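Local coordinates for protein soluble lytic murein transglycosylase (Escherichia coli, PDB 1QSA) that cleaves the beta-1,4-glycosidic bonds between N-acetylmuramic acid and N-acetylglucosamine in peptidoglycan, leaving a 1,6-anhydro bond in the muramic acid product, at residues N454-F457 with K458-T461; I474-Q477 with E478-N482; Q496-P499 with G500-T503; V588-V591 with L592-A596. All coordinates share one frame; numbering follows the deposited sequence.

Interaction 1 of 4, residues N454-F457 with K458-T461; sequences NDLF and KRYT
Leu456 and Arg459 run side by side in the same direction, and the leucine methyl CD2 lies over one face of the guanidinium, displaced toward its rim and 3.7 Å from Arg459 NH1. The arginine chain is extended as far as CD and then bends (chi3 -44°), which turns the flat of the guanidinium to this methyl. Leu456 CD2 also touches Tyr460 CE2 at 4.0 Å. The tyrosine ring presents its edge to the backbone of the preceding turn: Tyr460 CD2 is 3.2 Å from Leu456 O, which lies in the plane of the ring and also accepts the hydrogen bond from Tyr460 N at 2.9 Å. Glu524 of helix 523-540 ties the polar ends together, through a salt bridge to Arg459 NH1 and a hydrogen bond from Tyr460 OH. All this belongs to helix 454-461 of the lysozyme-like transglycosylase domain, with regular i to i+4 bonds from Lys458 N to Asn454 O and from Arg459 N to Asp455 O. On its buried flank, Phe457 packs against Met472 and Ala475 of helix 468-479. One turn on from Phe457, the hydroxyl of Thr461 reaches back to the main chain, OG1 donating to Phe457 O at 2.8 Å from 30° outside the carbonyl plane. Its OG1 is placed there by a chi1 of 58°, between backbone N and carbonyl carbon. A valine in place of Thr461 would probably leave Phe457 O without this hydroxyl donor in a buried setting. The methyl CG2 of Thr461 rests against the same carbonyl, 3.4 Å from Phe457 O.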
loop_
_atom_site.group_PDB
_atom_site.type_symbol
_atom_site.label_atom_id
_atom_site.label_comp_id
_atom_site.label_asym_id
_atom_site.label_seq_id
_atom_site.Cartn_x
_atom_site.Cartn_y
_atom_site.Cartn_z
ATOM N N ASN A 454 -17.478 0.123 -19.356
ATOM C CA ASN A 454 -18.551 1.106 -19.438
ATOM C C ASN A 454 -19.960 0.519 -19.493
ATOM O O ASN A 454 -20.836 0.916 -18.709
ATOM C CB ASN A 454 -18.298 2.066 -20.610
ATOM C CG ASN A 454 -19.250 3.242 -20.609
ATOM O OD1 ASN A 454 -19.178 4.109 -19.741
ATOM N ND2 ASN A 454 -20.165 3.264 -21.569
ATOM N N ASP A 455 -20.181 -0.419 -20.410
ATOM C CA ASP A 455 -21.492 -1.060 -20.555
ATOM C C ASP A 455 -21.943 -1.774 -19.282
ATOM O O ASP A 455 -23.104 -1.664 -18.896
ATOM C CB ASP A 455 -21.492 -2.053 -21.719
ATOM C CG ASP A 455 -21.328 -1.374 -23.072
ATOM O OD1 ASP A 455 -21.678 -0.179 -23.190
ATOM O OD2 ASP A 455 -20.841 -2.041 -24.013
ATOM N N LEU A 456 -21.026 -2.466 -18.611
ATOM C CA LEU A 456 -21.384 -3.161 -17.381
ATOM C C LEU A 456 -21.755 -2.179 -16.274
ATOM O O LEU A 456 -22.737 -2.393 -15.569
ATOM C CB LEU A 456 -20.263 -4.089 -16.910
ATOM C CG LEU A 456 -20.089 -5.381 -17.722
ATOM C CD1 LEU A 456 -18.797 -6.084 -17.327
ATOM C CD2 LEU A 456 -21.299 -6.286 -17.491
ATOM N N PHE A 457 -20.964 -1.124 -16.098
ATOM C CA PHE A 457 -21.289 -0.138 -15.063
ATOM C C PHE A 457 -22.615 0.554 -15.347
ATOM O O PHE A 457 -23.395 0.785 -14.429
ATOM C CB PHE A 457 -20.162 0.884 -14.861
ATOM C CG PHE A 457 -19.026 0.367 -14.014
ATOM C CD1 PHE A 457 -19.174 0.249 -12.624
ATOM C CD2 PHE A 457 -17.828 -0.017 -14.596
ATOM C CE1 PHE A 457 -18.126 -0.253 -11.823
ATOM C CE2 PHE A 457 -16.784 -0.515 -13.818
ATOM C CZ PHE A 457 -16.933 -0.633 -12.426
ATOM N N LYS A 458 -22.908 0.811 -16.622
ATOM C CA LYS A 458 -24.165 1.441 -16.995
ATOM C C LYS A 458 -25.310 0.509 -16.621
ATOM O O LYS A 458 -26.240 0.899 -15.914
ATOM C CB LYS A 458 -24.202 1.745 -18.501
ATOM C CG LYS A 458 -25.478 2.471 -18.933
ATOM C CD LYS A 458 -25.489 2.745 -20.426
ATOM C CE LYS A 458 -26.734 3.535 -20.834
ATOM N NZ LYS A 458 -26.887 3.590 -22.330
ATOM N N ARG A 459 -25.205 -0.747 -17.048
ATOM C CA ARG A 459 -26.230 -1.739 -16.769
ATOM C C ARG A 459 -26.495 -1.939 -15.278
ATOM O O ARG A 459 -27.649 -1.995 -14.858
ATOM C CB ARG A 459 -25.846 -3.082 -17.401
ATOM C CG ARG A 459 -26.875 -4.192 -17.209
ATOM C CD ARG A 459 -26.344 -5.548 -17.655
ATOM N NE ARG A 459 -25.642 -5.476 -18.935
ATOM C CZ ARG A 459 -24.824 -6.421 -19.394
ATOM N NH1 ARG A 459 -24.618 -7.528 -18.695
ATOM N NH2 ARG A 459 -24.222 -6.266 -20.566
ATOM N N TYR A 460 -25.425 -2.007 -14.484
ATOM C CA TYR A 460 -25.552 -2.241 -13.049
ATOM C C TYR A 460 -25.820 -1.034 -12.170
ATOM O O TYR A 460 -25.917 -1.173 -10.951
ATOM C CB TYR A 460 -24.384 -3.082 -12.529
ATOM C CG TYR A 460 -24.508 -4.526 -12.956
ATOM C CD1 TYR A 460 -25.326 -5.400 -12.252
ATOM C CD2 TYR A 460 -23.860 -5.006 -14.100
ATOM C CE1 TYR A 460 -25.502 -6.716 -12.671
ATOM C CE2 TYR A 460 -24.039 -6.336 -14.534
ATOM C CZ TYR A 460 -24.865 -7.175 -13.803
ATOM O OH TYR A 460 -25.073 -8.479 -14.182
ATOM N N THR A 461 -25.878 0.153 -12.766
ATOM C CA THR A 461 -26.240 1.336 -12.002
ATOM C C THR A 461 -27.553 1.944 -12.500
ATOM O O THR A 461 -28.093 2.823 -11.841
ATOM C CB THR A 461 -25.154 2.452 -11.962
ATOM O OG1 THR A 461 -24.820 2.872 -13.290
ATOM C CG2 THR A 461 -23.888 1.957 -11.249
#

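Interaction 2 of 4, residues I474-Q477 with E478-N482; sequences IARQ and ESAWN. With SO4 (sulfate ion), chain H.
Ala475 and Arg476 pack tightly against the indole of Trp481 where helix 468-479 gives way to a type I' turn. Ala475 CB is 3.6 Å from Trp481 CZ3, while the backbone of Arg476 covers one face near its rim. The arginine side chain crosses the indole at about a right angle, with Arg476 CD 3.5 Å from Trp481 NE1. The NE1 proton goes to Tyr598 OH, and Ala480, with positive phi, swings the chain out of the helix. Close packing extends to Glu478, the predicted catalytic residue of this lysozyme-like domain: its CG, set anti to its carbonyl carbon (chi1 -67°), sits 3.1 Å from Ile474 O, and a bend at chi2 carries the carboxylate to the looser, wetter side. There a water accepts from Gln477 NE2 at 3.0 Å and donates to Glu478 OE1 at 3.3 Å, while Gln477 OE1 accepts from Asn590 ND2 and Glu478 OE2 bonds Tyr587 OH. NH1 and NH2 of Arg476 both grip O3 of a sulfate, probably from the crystallisation liquor, edge-on, each at 2.9 Å. Arg448 NH2 binds the same ion and Arg448 O takes the NE proton; the ion probably offsets the positive charge of the two arginines gathered round it.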
loop_
_atom_site.group_PDB
_atom_site.type_symbol
_atom_site.label_atom_id
_atom_site.label_comp_id
_atom_site.label_asym_id
_atom_site.label_seq_id
_atom_site.Cartn_x
_atom_site.Cartn_y
_atom_site.Cartn_z
ATOM N N ILE A 474 -14.999 4.545 -7.635
ATOM C CA ILE A 474 -14.706 3.596 -6.551
ATOM C C ILE A 474 -13.841 2.447 -7.083
ATOM O O ILE A 474 -12.813 2.094 -6.489
ATOM C CB ILE A 474 -16.030 3.072 -5.909
ATOM C CG1 ILE A 474 -16.697 4.191 -5.081
ATOM C CG2 ILE A 474 -15.775 1.809 -5.044
ATOM C CD1 ILE A 474 -16.085 4.406 -3.677
ATOM N N ALA A 475 -14.232 1.880 -8.223
ATOM C CA ALA A 475 -13.459 0.784 -8.815
ATOM C C ALA A 475 -12.036 1.220 -9.192
ATOM O O ALA A 475 -11.063 0.497 -8.950
ATOM C CB ALA A 475 -14.187 0.236 -10.035
ATOM N N ARG A 476 -11.916 2.420 -9.768
ATOM C CA ARG A 476 -10.614 2.954 -10.164
ATOM C C ARG A 476 -9.695 3.068 -8.944
ATOM O O ARG A 476 -8.533 2.668 -8.988
ATOM C CB ARG A 476 -10.799 4.318 -10.843
ATOM C CG ARG A 476 -9.506 5.125 -11.034
ATOM C CD ARG A 476 -8.517 4.432 -11.956
ATOM N NE ARG A 476 -7.332 5.260 -12.191
ATOM C CZ ARG A 476 -6.326 5.403 -11.338
ATOM N NH1 ARG A 476 -6.325 4.739 -10.187
ATOM N NH2 ARG A 476 -5.287 6.174 -11.665
ATOM N N GLN A 477 -10.245 3.562 -7.836
ATOM C CA GLN A 477 -9.476 3.704 -6.609
ATOM C C GLN A 477 -9.097 2.343 -6.037
ATOM O O GLN A 477 -7.952 2.134 -5.628
ATOM C CB GLN A 477 -10.276 4.493 -5.562
ATOM C CG GLN A 477 -9.767 4.346 -4.120
ATOM C CD GLN A 477 -8.378 4.906 -3.912
ATOM O OE1 GLN A 477 -7.975 5.868 -4.561
ATOM N NE2 GLN A 477 -7.625 4.298 -3.003
ATOM N N GLU A 478 -10.055 1.421 -6.043
ATOM C CA GLU A 478 -9.839 0.097 -5.455
ATOM C C GLU A 478 -8.846 -0.816 -6.169
ATOM O O GLU A 478 -7.917 -1.357 -5.548
ATOM C CB GLU A 478 -11.182 -0.654 -5.323
ATOM C CG GLU A 478 -12.174 -0.048 -4.312
ATOM C CD GLU A 478 -11.715 -0.180 -2.863
ATOM O OE1 GLU A 478 -10.622 -0.734 -2.613
ATOM O OE2 GLU A 478 -12.469 0.257 -1.960
ATOM N N SER A 479 -8.996 -0.935 -7.486
ATOM C CA SER A 479 -8.182 -1.879 -8.256
ATOM C C SER A 479 -7.303 -1.333 -9.368
ATOM O O SER A 479 -6.555 -2.112 -9.983
ATOM C CB SER A 479 -9.126 -2.883 -8.909
ATOM O OG SER A 479 -9.925 -2.212 -9.873
ATOM N N ALA A 480 -7.425 -0.041 -9.665
ATOM C CA ALA A 480 -6.685 0.561 -10.775
ATOM C C ALA A 480 -7.014 -0.232 -12.056
ATOM O O ALA A 480 -6.195 -0.391 -12.971
ATOM C CB ALA A 480 -5.171 0.615 -10.503
ATOM N N TRP A 481 -8.258 -0.704 -12.097
ATOM C CA TRP A 481 -8.825 -1.465 -13.202
ATOM C C TRP A 481 -8.315 -2.882 -13.466
ATOM O O TRP A 481 -8.599 -3.439 -14.522
ATOM C CB TRP A 481 -8.837 -0.640 -14.493
ATOM C CG TRP A 481 -9.718 0.587 -14.394
ATOM C CD1 TRP A 481 -9.341 1.897 -14.554
ATOM C CD2 TRP A 481 -11.114 0.604 -14.079
ATOM N NE1 TRP A 481 -10.421 2.723 -14.349
ATOM C CE2 TRP A 481 -11.522 1.960 -14.056
ATOM C CE3 TRP A 481 -12.061 -0.399 -13.812
ATOM C CZ2 TRP A 481 -12.837 2.341 -13.772
ATOM C CZ3 TRP A 481 -13.373 -0.023 -13.530
ATOM C CH2 TRP A 481 -13.748 1.344 -13.512
ATOM N N ASN A 482 -7.574 -3.476 -12.528
ATOM C CA ASN A 482 -7.137 -4.866 -12.729
ATOM C C ASN A 482 -8.223 -5.748 -12.087
ATOM O O ASN A 482 -8.361 -5.765 -10.864
ATOM C CB ASN A 482 -5.779 -5.094 -12.064
ATOM C CG ASN A 482 -5.328 -6.539 -12.125
ATOM O OD1 ASN A 482 -6.048 -7.408 -12.609
ATOM N ND2 ASN A 482 -4.121 -6.794 -11.643
HETATM S S SO4 H . -2.944 6.858 -9.121
HETATM O O1 SO4 H . -3.941 7.940 -9.002
HETATM O O2 SO4 H . -2.199 6.732 -7.855
HETATM O O3 SO4 H . -3.635 5.590 -9.412
HETATM O O4 SO4 H . -2.013 7.175 -10.214
HETATM O O HOH W 1 -8.399 1.589 -1.945
#

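Interaction 3 of 4, residues Q496-P499 with G500-T503; sequences QIMP and GTAT. With GOL (glycerol), chain U; SO4 (sulfate ion), chain J.
Ile497 and Ala502 meet through their methyls, CG2 of Ile497 lying 3.9 Å from CB of Ala502, just where the chain enters helix 499-509. Met498 is the N-cap residue: its carbonyl opens the helical bonding, with Ala502 N donating to Met498 O at 2.9 Å. Pro499 provides the first residue of the helix, and its O accepts from Thr503 N at 3.0 Å. In the next shell, two backbone N-H groups around the cap, Gly500 N and Met498 N, bind oxygens of small molecules, probably from the crystallisation liquor. Gly500 N donates to O2 of a sulfate at 2.8 Å, consistent with the positive end of the helix dipole, and methyl CE of Met498 and CD of Pro499 line the same ion. The methionine is bent at both its second and third torsions, which curls CE round to the sulfate. A glycerol lies at the backbone N of the cap residue, its O1 close to Thr501 OG1 and its other tie running to Tyr552 O. Further out, helix 523-540 backs the apolar side: Ile497 and Ala502 both rest on Ile529, Ile497 also on Asn526, and Thr501 on Tyr533. Before the cap, Gln496 and Ile497 both face one earlier residue in a G1 beta bulge, and the amide of Gln496 is held by Gly493 O. The bond from Met498 N to glycerol O1 is 2.8 Å and practically straight, with an N-H...O angle of 179°.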
loop_
_atom_site.group_PDB
_atom_site.type_symbol
_atom_site.label_atom_id
_atom_site.label_comp_id
_atom_site.label_asym_id
_atom_site.label_seq_id
_atom_site.Cartn_x
_atom_site.Cartn_y
_atom_site.Cartn_z
ATOM N N GLN A 496 -12.644 -4.546 -5.147
ATOM C CA GLN A 496 -11.966 -5.068 -3.958
ATOM C C GLN A 496 -12.931 -5.497 -2.865
ATOM O O GLN A 496 -12.895 -5.011 -1.726
ATOM C CB GLN A 496 -10.944 -4.036 -3.460
ATOM C CG GLN A 496 -9.701 -3.936 -4.376
ATOM C CD GLN A 496 -8.826 -5.161 -4.255
ATOM O OE1 GLN A 496 -8.045 -5.287 -3.309
ATOM N NE2 GLN A 496 -8.979 -6.093 -5.182
ATOM N N ILE A 497 -13.791 -6.425 -3.252
ATOM C CA ILE A 497 -14.830 -6.963 -2.392
ATOM C C ILE A 497 -14.302 -8.087 -1.507
ATOM O O ILE A 497 -13.679 -9.028 -1.995
ATOM C CB ILE A 497 -15.987 -7.502 -3.257
ATOM C CG1 ILE A 497 -16.543 -6.381 -4.151
ATOM C CG2 ILE A 497 -17.128 -7.984 -2.364
ATOM C CD1 ILE A 497 -17.519 -6.897 -5.210
ATOM N N MET A 498 -14.536 -7.958 -0.197
ATOM C CA MET A 498 -14.127 -8.986 0.771
ATOM C C MET A 498 -15.156 -10.127 0.693
ATOM O O MET A 498 -16.338 -9.889 0.447
ATOM C CB MET A 498 -14.092 -8.397 2.189
ATOM C CG MET A 498 -12.925 -7.429 2.448
ATOM S SD MET A 498 -11.338 -8.259 2.490
ATOM C CE MET A 498 -11.427 -9.094 4.099
ATOM N N PRO A 499 -14.716 -11.383 0.878
ATOM C CA PRO A 499 -15.625 -12.535 0.820
ATOM C C PRO A 499 -16.824 -12.383 1.757
ATOM O O PRO A 499 -17.951 -12.667 1.371
ATOM C CB PRO A 499 -14.724 -13.704 1.227
ATOM C CG PRO A 499 -13.376 -13.276 0.693
ATOM C CD PRO A 499 -13.316 -11.812 1.060
ATOM N N GLY A 500 -16.582 -11.883 2.968
ATOM C CA GLY A 500 -17.665 -11.696 3.930
ATOM C C GLY A 500 -18.690 -10.687 3.435
ATOM O O GLY A 500 -19.899 -10.901 3.538
ATOM N N THR A 501 -18.194 -9.582 2.876
ATOM C CA THR A 501 -19.051 -8.542 2.327
ATOM C C THR A 501 -19.888 -9.085 1.171
ATOM O O THR A 501 -21.071 -8.766 1.059
ATOM C CB THR A 501 -18.218 -7.379 1.805
ATOM O OG1 THR A 501 -17.370 -6.912 2.858
ATOM C CG2 THR A 501 -19.123 -6.251 1.332
ATOM N N ALA A 502 -19.265 -9.882 0.302
ATOM C CA ALA A 502 -19.975 -10.469 -0.838
ATOM C C ALA A 502 -21.131 -11.348 -0.356
ATOM O O ALA A 502 -22.268 -11.222 -0.817
ATOM C CB ALA A 502 -19.003 -11.284 -1.713
ATOM N N THR A 503 -20.834 -12.232 0.595
ATOM C CA THR A 503 -21.838 -13.134 1.151
ATOM C C THR A 503 -22.990 -12.350 1.784
ATOM O O THR A 503 -24.166 -12.633 1.531
ATOM C CB THR A 503 -21.198 -14.067 2.208
ATOM O OG1 THR A 503 -20.209 -14.883 1.577
ATOM C CG2 THR A 503 -22.250 -14.971 2.839
HETATM C C1 GOL U . -14.922 -4.669 1.120
HETATM O O1 GOL U . -15.881 -5.643 0.752
HETATM C C2 GOL U . -15.229 -3.330 0.453
HETATM O O2 GOL U . -14.196 -2.386 0.779
HETATM C C3 GOL U . -16.588 -2.786 0.908
HETATM O O3 GOL U . -16.610 -2.522 2.300
HETATM S S SO4 J . -13.801 -12.083 5.493
HETATM O O1 SO4 J . -12.669 -12.949 5.103
HETATM O O2 SO4 J . -14.248 -11.292 4.330
HETATM O O3 SO4 J . -14.914 -12.917 5.995
HETATM O O4 SO4 J . -13.363 -11.157 6.560
#

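Interaction 4 of 4, residues V588-V591 with L592-A596; sequences VKNV and LAYDA
Asn590 lies alongside Tyr594, one turn earlier on the helix, and occupies one face of its ring. The backbone oxygen, Asn590 O, stands 3.0 Å above the ring plane, toward the rim, and CB makes a CH-pi contact on the same face, 4.2 Å from the ring centroid. The Asn590 amide is almost parallel to the ring, the two planes only 10° apart, its ND2 donating to Gln477 OE1. This face-on approach follows from the tyrosine's second torsion (chi2 -4°), which turns the flat of the ring back to the preceding turn. The ring of Phe449 meets it with the planes about 50° apart, and Tyr594 OH makes a weak hydrogen bond to a sulfate. A serine in place of the tyrosine would probably strip Asn590 of the ring its CB and backbone oxygen lie against, and leave Phe449 without its aromatic partner. Helix 582-601 is regular, with Tyr594 N donating to Asn590 O at 2.8 Å and Asp595 N to Val591 O at 2.9 Å. Val588 and Leu592 point the same way, CG1 of the valine 3.9 Å from CD1 of the leucine, and pack on helix 545-554, Val588 on Ala550 and Leu592 on Ile546. Val591 faces helix 468-479 at Tyr470 and Ile474. Buried Asp595 has both carboxylate oxygens engaged, OD2 in a salt bridge to Arg545 and OD1 with Ser469 OG, an arrangement likely to stabilise its negative charge.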
loop_
_atom_site.group_PDB
_atom_site.type_symbol
_atom_site.label_atom_id
_atom_site.label_comp_id
_atom_site.label_asym_id
_atom_site.label_seq_id
_atom_site.Cartn_x
_atom_site.Cartn_y
_atom_site.Cartn_z
ATOM N N VAL A 588 -11.354 8.981 0.442
ATOM C CA VAL A 588 -12.481 9.862 0.140
ATOM C C VAL A 588 -12.054 10.982 -0.812
ATOM O O VAL A 588 -12.745 11.257 -1.792
ATOM C CB VAL A 588 -13.113 10.418 1.433
ATOM C CG1 VAL A 588 -14.194 11.430 1.108
ATOM C CG2 VAL A 588 -13.717 9.257 2.225
ATOM N N LYS A 589 -10.902 11.586 -0.538
ATOM C CA LYS A 589 -10.376 12.649 -1.395
ATOM C C LYS A 589 -10.164 12.129 -2.815
ATOM O O LYS A 589 -10.579 12.761 -3.785
ATOM C CB LYS A 589 -9.063 13.184 -0.827
ATOM C CG LYS A 589 -9.246 13.982 0.459
ATOM C CD LYS A 589 -7.915 14.463 0.983
ATOM C CE LYS A 589 -8.091 15.306 2.241
ATOM N NZ LYS A 589 -6.739 15.685 2.802
ATOM N N ASN A 590 -9.529 10.970 -2.932
ATOM C CA ASN A 590 -9.295 10.382 -4.248
ATOM C C ASN A 590 -10.603 10.086 -4.983
ATOM O O ASN A 590 -10.776 10.455 -6.133
ATOM C CB ASN A 590 -8.510 9.069 -4.127
ATOM C CG ASN A 590 -7.036 9.284 -3.863
ATOM O OD1 ASN A 590 -6.523 10.410 -3.948
ATOM N ND2 ASN A 590 -6.334 8.196 -3.571
ATOM N N VAL A 591 -11.527 9.411 -4.311
ATOM C CA VAL A 591 -12.773 9.031 -4.970
ATOM C C VAL A 591 -13.573 10.237 -5.477
ATOM O O VAL A 591 -14.101 10.207 -6.593
ATOM C CB VAL A 591 -13.614 8.093 -4.071
ATOM C CG1 VAL A 591 -15.000 7.860 -4.682
ATOM C CG2 VAL A 591 -12.874 6.752 -3.882
ATOM N N LEU A 592 -13.619 11.311 -4.684
ATOM C CA LEU A 592 -14.327 12.521 -5.097
ATOM C C LEU A 592 -13.625 13.169 -6.301
ATOM O O LEU A 592 -14.301 13.567 -7.256
ATOM C CB LEU A 592 -14.448 13.512 -3.938
ATOM C CG LEU A 592 -15.309 13.010 -2.765
ATOM C CD1 LEU A 592 -15.233 14.030 -1.632
ATOM C CD2 LEU A 592 -16.738 12.757 -3.174
ATOM N N ALA A 593 -12.287 13.212 -6.294
ATOM C CA ALA A 593 -11.555 13.770 -7.430
ATOM C C ALA A 593 -11.776 12.892 -8.675
ATOM O O ALA A 593 -12.055 13.411 -9.772
ATOM C CB ALA A 593 -10.066 13.870 -7.109
ATOM N N TYR A 594 -11.764 11.572 -8.491
ATOM C CA TYR A 594 -11.936 10.632 -9.612
ATOM C C TYR A 594 -13.338 10.679 -10.213
ATOM O O TYR A 594 -13.508 10.552 -11.429
ATOM C CB TYR A 594 -11.621 9.207 -9.180
ATOM C CG TYR A 594 -10.190 8.937 -8.746
ATOM C CD1 TYR A 594 -9.189 9.919 -8.814
ATOM C CD2 TYR A 594 -9.846 7.682 -8.238
ATOM C CE1 TYR A 594 -7.872 9.647 -8.378
ATOM C CE2 TYR A 594 -8.551 7.404 -7.803
ATOM C CZ TYR A 594 -7.576 8.390 -7.874
ATOM O OH TYR A 594 -6.329 8.126 -7.390
ATOM N N ASP A 595 -14.340 10.866 -9.358
ATOM C CA ASP A 595 -15.726 10.953 -9.826
ATOM C C ASP A 595 -15.831 12.189 -10.745
ATOM O O ASP A 595 -16.430 12.114 -11.819
ATOM C CB ASP A 595 -16.698 11.032 -8.633
ATOM C CG ASP A 595 -18.134 10.725 -9.031
ATOM O OD1 ASP A 595 -18.371 10.518 -10.233
ATOM O OD2 ASP A 595 -19.024 10.673 -8.158
ATOM N N ALA A 596 -15.195 13.293 -10.358
ATOM C CA ALA A 596 -15.205 14.498 -11.201
ATOM C C ALA A 596 -14.532 14.209 -12.556
ATOM O O ALA A 596 -15.067 14.591 -13.604
ATOM C CB ALA A 596 -14.518 15.658 -10.494
#

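Interaction 2, which holds the predicted catalytic Glu478, touches each of the other three. On one side Phe457 of interaction 1 places CE2 3.5 Å from Trp481 CZ3 and CZ 3.7 Å from Ala475 CB, joining consecutive helices. On another, interaction 4 meets it through a probable hydrogen bond of 3.0 Å from Asn590 ND2 to Gln477 OE1 and through Ile474 CD1 packed on Val591 CG1 at 3.8 Å. Interaction 3 approaches by Gln496, whose CG lies 3.3 Å from Glu478 O. The side chains of Val591, Ile497 and Phe457 lie about 7, 8 and 9 Å from that of Glu478. Interactions 1, 3 and 4 do not touch one another.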